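Local coordinates for benzoylformate Decarboxylase (Polynucleobacter necessarius, PDB 4K9Q), which probably decarboxylates benzoylformate as a thiamine diphosphate- and magnesium-dependent enzyme of the TPP family, at residues I7-L12 against V135-M140. Numbering follows the deposited sequence.
Sequences ITFDLL and VPGAFM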
loop_
_atom_site.group_PDB
_atom_site.type_symbol
_atom_site.label_atom_id
_atom_site.label_comp_id
_atom_site.label_asym_id
_atom_site.label_seq_id
_atom_site.Cartn_x
_atom_site.Cartn_y
_atom_site.Cartn_z
ATOM N N ILE A 7 21.280 -15.843 -18.916
ATOM C CA ILE A 7 21.254 -14.440 -19.323
ATOM C C ILE A 7 21.390 -13.491 -18.130
ATOM O O ILE A 7 22.080 -12.476 -18.201
ATOM C CB ILE A 7 19.974 -14.138 -20.106
ATOM C CG1 ILE A 7 19.960 -14.992 -21.380
ATOM C CG2 ILE A 7 19.854 -12.643 -20.413
ATOM C CD1 ILE A 7 18.615 -15.034 -22.075
ATOM N N THR A 8 20.726 -13.834 -17.031
ATOM C CA THR A 8 20.759 -12.998 -15.836
ATOM C C THR A 8 22.153 -12.974 -15.209
ATOM O O THR A 8 22.664 -11.910 -14.842
ATOM C CB THR A 8 19.716 -13.479 -14.806
ATOM O OG1 THR A 8 18.405 -13.399 -15.384
ATOM C CG2 THR A 8 19.770 -12.623 -13.544
ATOM N N PHE A 9 22.777 -14.141 -15.076
ATOM C CA PHE A 9 24.114 -14.173 -14.509
ATOM C C PHE A 9 25.107 -13.438 -15.414
ATOM O O PHE A 9 26.003 -12.740 -14.921
ATOM C CB PHE A 9 24.556 -15.606 -14.187
ATOM C CG PHE A 9 24.093 -16.079 -12.839
ATOM C CD1 PHE A 9 24.876 -15.871 -11.714
ATOM C CD2 PHE A 9 22.869 -16.710 -12.690
ATOM C CE1 PHE A 9 24.444 -16.294 -10.460
ATOM C CE2 PHE A 9 22.433 -17.132 -11.443
ATOM C CZ PHE A 9 23.222 -16.924 -10.330
ATOM N N ASP A 10 24.919 -13.547 -16.728
ATOM C CA ASP A 10 25.760 -12.790 -17.659
ATOM C C ASP A 10 25.594 -11.272 -17.494
ATOM O O ASP A 10 26.570 -10.521 -17.549
ATOM C CB ASP A 10 25.510 -13.207 -19.105
ATOM C CG ASP A 10 26.379 -14.385 -19.537
ATOM O OD1 ASP A 10 27.366 -14.713 -18.834
ATOM O OD2 ASP A 10 26.077 -14.969 -20.596
ATOM N N LEU A 11 24.360 -10.820 -17.282
ATOM C CA LEU A 11 24.123 -9.411 -16.967
ATOM C C LEU A 11 24.852 -9.004 -15.688
ATOM O O LEU A 11 25.507 -7.962 -15.632
ATOM C CB LEU A 11 22.620 -9.123 -16.841
ATOM C CG LEU A 11 22.260 -7.727 -16.325
ATOM C CD1 LEU A 11 22.651 -6.663 -17.346
ATOM C CD2 LEU A 11 20.779 -7.642 -16.019
ATOM N N LEU A 12 24.741 -9.832 -14.657
ATOM C CA LEU A 12 25.353 -9.516 -13.380
ATOM C C LEU A 12 26.868 -9.420 -13.524
ATOM O O LEU A 12 27.499 -8.572 -12.906
ATOM C CB LEU A 12 24.932 -10.539 -12.319
ATOM C CG LEU A 12 23.452 -10.443 -11.927
ATOM C CD1 LEU A 12 23.072 -11.579 -10.988
ATOM C CD2 LEU A 12 23.130 -9.078 -11.301
ATOM N N VAL A 135 12.754 -11.115 -16.664
ATOM C CA VAL A 135 13.607 -11.211 -15.477
ATOM C C VAL A 135 14.955 -10.480 -15.622
ATOM O O VAL A 135 15.326 -9.695 -14.743
ATOM C CB VAL A 135 13.766 -12.678 -14.973
ATOM C CG1 VAL A 135 14.851 -12.768 -13.885
ATOM C CG2 VAL A 135 12.421 -13.215 -14.477
ATOM N N PRO A 136 15.694 -10.729 -16.721
ATOM C CA PRO A 136 16.957 -9.999 -16.887
ATOM C C PRO A 136 16.742 -8.490 -16.897
ATOM O O PRO A 136 17.466 -7.772 -16.202
ATOM C CB PRO A 136 17.480 -10.488 -18.243
ATOM C CG PRO A 136 16.835 -11.839 -18.429
ATOM C CD PRO A 136 15.474 -11.712 -17.801
ATOM N N GLY A 137 15.751 -8.017 -17.649
ATOM C CA GLY A 137 15.455 -6.593 -17.666
ATOM C C GLY A 137 15.074 -6.038 -16.305
ATOM O O GLY A 137 15.372 -4.881 -16.006
ATOM N N ALA A 138 14.401 -6.850 -15.488
ATOM C CA ALA A 138 14.025 -6.440 -14.128
ATOM C C ALA A 138 15.261 -6.277 -13.237
ATOM O O ALA A 138 15.330 -5.354 -12.403
ATOM C CB ALA A 138 13.032 -7.425 -13.520
ATOM N N PHE A 139 16.244 -7.162 -13.411
ATOM C CA PHE A 139 17.519 -6.982 -12.727
ATOM C C PHE A 139 18.221 -5.685 -13.152
ATOM O O PHE A 139 18.790 -4.972 -12.316
ATOM C CB PHE A 139 18.432 -8.197 -12.914
ATOM C CG PHE A 139 18.225 -9.276 -11.878
ATOM C CD1 PHE A 139 19.021 -9.324 -10.744
ATOM C CD2 PHE A 139 17.227 -10.226 -12.036
ATOM C CE1 PHE A 139 18.843 -10.321 -9.775
ATOM C CE2 PHE A 139 17.043 -11.232 -11.076
ATOM C CZ PHE A 139 17.853 -11.273 -9.945
ATOM N N MET A 140 18.187 -5.372 -14.449
ATOM C CA MET A 140 18.775 -4.113 -14.898
ATOM C C MET A 140 18.046 -2.903 -14.295
ATOM O O MET A 140 18.682 -1.957 -13.836
ATOM C CB MET A 140 18.786 -4.010 -16.424
ATOM C CG MET A 140 19.521 -2.771 -16.925
ATOM S SD MET A 140 21.266 -2.769 -16.483
ATOM C CE MET A 140 21.393 -1.226 -15.574
#
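T8 meets V135, P136 and F139 of helix 135-147 with both branches of its side chain. The bond from CA to CB points along the flank of segment 135-140 rather than straight at it. From CB, the methyl CG2 runs anti to the backbone N and comes to rest over one face of the F139 ring, a CH-pi contact 3.9 Å from CG2 to the ring centroid. The other branch, OG1, lies 3.8 Å from P136 CG and also touches V135 CG1; its hydrogen bond is made within its own helix, to V4 O. A glycine here would probably strip the methyl from the F139 face and leave V4 O without its side-chain partner. I7 CG2 packs against the P136 ring, 3.7 Å from CG. Further along, L11 CD2 makes a close van der Waals contact, 3.3 Å, with P136 O, a carbonyl oxygen bonded to M140 N within its own helix, while L12 CD2 approaches the F139 ring obliquely. The segment axes run nearly parallel, at 23°. In the N-terminal alpha/beta domain, built on the parallel sheet that includes strands 19-22 and 154-159, helices 4-15 and 135-147 lie side by side, with F139 resting on L156 and L158 of strand 154-159.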